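Local structure of colicin-B (Escherichia coli, 1RH1) at residues P193-P201 against K211-S219. The protein forms channels in the cytoplasmic membrane of Escherichia coli and related bacteria, depolarising it and dissipating cellular energy. Residues are numbered along the deposited sequence; the frame is centred on the assembly and turned at random.
Sequences PVVDAVPVP and KDVYSAPVS
Val200 turns CG2 anti to its own carbonyl carbon, beside the backbone N, and this branch meets Ser215 across the strand pair. Its CG2 lies 3.6 Å from Ser215 CB. Val213 CG1 also packs against Val200 CB at 3.9 Å. Tyr214 has CG beside its backbone N (chi1 -56°), which carries the ring past Pro199. Ring atom CD2 of Tyr214 stands 3.9 Å from Pro199 CA, in an oblique approach. The carbonyl carbon of Val198 sits at the ring edge. Tyr214 CB also touches the methyl of Ala197.

The backbones are joined by a reciprocal pair of hydrogen bonds between Val198 and Ser215. Val198 N gives to Ser215 O at 3.0 Å, and Ser215 N gives to Val198 O at 2.8 Å. Both are nearly straight at the hydrogen. Ser215 O also receives a CA-H...O contact from Ala197. A weak bond from Val200 N to Val213 O, 3.4 Å long, continues the ladder. From Ala197 back toward Val195 the backbones diverge, and apolar packing, with Asp196 O near Pro217 CD, replaces the hydrogen bonds. Pro217 CG comes to 3.8 Å from Val195 CB, the two side chains passing alongside and pointing opposite ways.

Val195, Ala197 and Ala216 also pack on Val270 of strand 266-271. Pro217 centres an inverse gamma turn just after strand 213-216. The directions of segments 198-201 and 213-216 differ by 116°. The arrangement is a short, strongly twisted antiparallel ladder within the mixed beta-sheet that also holds strands 225-228 and 266-271.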
# COMPACT_ATOMS: atom_id res chain seq x y z
N PRO A 193 -6.14 -15.05 -8.59
CA PRO A 193 -5.75 -15.93 -9.70
C PRO A 193 -6.72 -16.99 -10.19
O PRO A 193 -7.24 -17.75 -9.37
CB PRO A 193 -4.46 -16.56 -9.26
CG PRO A 193 -4.54 -16.45 -7.76
CD PRO A 193 -5.14 -15.06 -7.55
N VAL A 194 -6.98 -17.03 -11.50
CA VAL A 194 -7.77 -18.12 -12.08
C VAL A 194 -6.84 -19.32 -12.35
O VAL A 194 -5.75 -19.17 -12.93
CB VAL A 194 -8.44 -17.63 -13.37
CG1 VAL A 194 -9.22 -18.71 -14.09
CG2 VAL A 194 -9.41 -16.55 -12.97
N VAL A 195 -7.19 -20.52 -11.83
CA VAL A 195 -6.43 -21.74 -12.07
C VAL A 195 -7.35 -22.73 -12.72
O VAL A 195 -8.58 -22.62 -12.67
CB VAL A 195 -5.85 -22.45 -10.79
CG1 VAL A 195 -4.93 -21.50 -10.05
CG2 VAL A 195 -6.97 -22.93 -9.88
N ASP A 196 -6.69 -23.77 -13.26
CA ASP A 196 -7.37 -24.78 -14.05
C ASP A 196 -7.50 -26.20 -13.53
O ASP A 196 -6.50 -26.89 -13.29
CB ASP A 196 -6.71 -24.87 -15.41
CG ASP A 196 -7.77 -24.89 -16.48
OD1 ASP A 196 -8.03 -23.81 -17.04
OD2 ASP A 196 -8.34 -25.95 -16.74
N ALA A 197 -8.76 -26.63 -13.38
CA ALA A 197 -9.09 -27.99 -13.04
C ALA A 197 -9.02 -28.81 -14.32
O ALA A 197 -9.55 -28.47 -15.38
CB ALA A 197 -10.48 -28.06 -12.46
N VAL A 198 -8.26 -29.89 -14.19
CA VAL A 198 -7.96 -30.86 -15.23
C VAL A 198 -8.53 -32.25 -14.88
O VAL A 198 -8.40 -32.66 -13.73
CB VAL A 198 -6.44 -30.87 -15.37
CG1 VAL A 198 -5.96 -32.04 -16.22
CG2 VAL A 198 -6.02 -29.56 -16.02
N PRO A 199 -9.15 -33.04 -15.77
CA PRO A 199 -9.68 -34.37 -15.45
C PRO A 199 -8.58 -35.33 -14.99
O PRO A 199 -7.46 -35.32 -15.51
CB PRO A 199 -10.37 -34.77 -16.74
CG PRO A 199 -9.53 -34.11 -17.80
CD PRO A 199 -9.32 -32.74 -17.19
N VAL A 200 -8.89 -36.13 -13.97
CA VAL A 200 -7.89 -37.05 -13.43
C VAL A 200 -8.09 -38.42 -14.07
O VAL A 200 -9.21 -38.92 -14.05
CB VAL A 200 -8.04 -37.14 -11.88
CG1 VAL A 200 -7.03 -38.12 -11.30
CG2 VAL A 200 -7.72 -35.81 -11.23
N PRO A 201 -7.06 -39.05 -14.63
CA PRO A 201 -7.06 -40.43 -15.08
C PRO A 201 -7.28 -41.54 -14.09
O PRO A 201 -6.73 -41.54 -12.99
CB PRO A 201 -5.75 -40.61 -15.78
CG PRO A 201 -4.89 -39.52 -15.21
CD PRO A 201 -5.86 -38.37 -15.09
N LYS A 211 -14.62 -40.30 -13.96
CA LYS A 211 -15.82 -39.51 -14.16
C LYS A 211 -16.06 -38.57 -12.98
O LYS A 211 -16.02 -38.98 -11.82
CB LYS A 211 -17.03 -40.40 -14.32
CG LYS A 211 -18.31 -39.62 -14.67
CD LYS A 211 -19.54 -40.50 -14.45
CE LYS A 211 -20.91 -39.84 -14.75
NZ LYS A 211 -21.14 -39.53 -16.16
N ASP A 212 -16.25 -37.29 -13.33
CA ASP A 212 -16.61 -36.23 -12.40
C ASP A 212 -15.66 -35.96 -11.23
O ASP A 212 -16.07 -35.65 -10.10
CB ASP A 212 -18.05 -36.51 -11.88
CG ASP A 212 -19.22 -36.25 -12.84
OD1 ASP A 212 -20.37 -36.31 -12.40
OD2 ASP A 212 -19.03 -35.98 -14.03
N VAL A 213 -14.37 -36.08 -11.54
CA VAL A 213 -13.26 -35.92 -10.63
C VAL A 213 -12.26 -35.15 -11.48
O VAL A 213 -11.93 -35.54 -12.61
CB VAL A 213 -12.71 -37.32 -10.19
CG1 VAL A 213 -11.27 -37.28 -9.71
CG2 VAL A 213 -13.48 -37.79 -8.99
N TYR A 214 -11.81 -34.03 -10.92
CA TYR A 214 -10.89 -33.09 -11.56
C TYR A 214 -9.81 -32.72 -10.56
O TYR A 214 -10.07 -32.84 -9.37
CB TYR A 214 -11.62 -31.81 -11.98
CG TYR A 214 -12.82 -32.07 -12.89
CD1 TYR A 214 -14.08 -32.28 -12.32
CD2 TYR A 214 -12.64 -32.18 -14.26
CE1 TYR A 214 -15.16 -32.61 -13.14
CE2 TYR A 214 -13.73 -32.51 -15.08
CZ TYR A 214 -14.98 -32.73 -14.51
OH TYR A 214 -16.05 -33.09 -15.30
N SER A 215 -8.61 -32.29 -10.97
CA SER A 215 -7.58 -31.84 -10.03
C SER A 215 -7.19 -30.39 -10.28
O SER A 215 -7.03 -29.99 -11.43
CB SER A 215 -6.29 -32.68 -10.11
OG SER A 215 -5.52 -32.48 -11.30
N ALA A 216 -7.00 -29.61 -9.22
CA ALA A 216 -6.66 -28.20 -9.37
C ALA A 216 -5.55 -27.75 -8.46
O ALA A 216 -5.50 -28.20 -7.31
CB ALA A 216 -7.82 -27.34 -9.04
N PRO A 217 -4.64 -26.88 -8.90
CA PRO A 217 -3.61 -26.29 -8.06
C PRO A 217 -4.05 -25.20 -7.08
O PRO A 217 -3.81 -24.00 -7.25
CB PRO A 217 -2.59 -25.83 -9.07
CG PRO A 217 -3.44 -25.39 -10.22
CD PRO A 217 -4.43 -26.53 -10.30
N VAL A 218 -4.74 -25.68 -6.04
CA VAL A 218 -5.09 -24.86 -4.90
C VAL A 218 -3.78 -24.59 -4.18
O VAL A 218 -3.54 -23.48 -3.70
CB VAL A 218 -6.05 -25.60 -4.01
CG1 VAL A 218 -6.41 -24.75 -2.81
CG2 VAL A 218 -7.27 -25.96 -4.83
N SER A 219 -2.95 -25.67 -4.10
CA SER A 219 -1.53 -25.62 -3.75
C SER A 219 -1.24 -24.91 -2.43
O SER A 219 -1.94 -25.30 -1.48
CB SER A 219 -0.90 -24.99 -5.00
OG SER A 219 0.47 -25.31 -5.19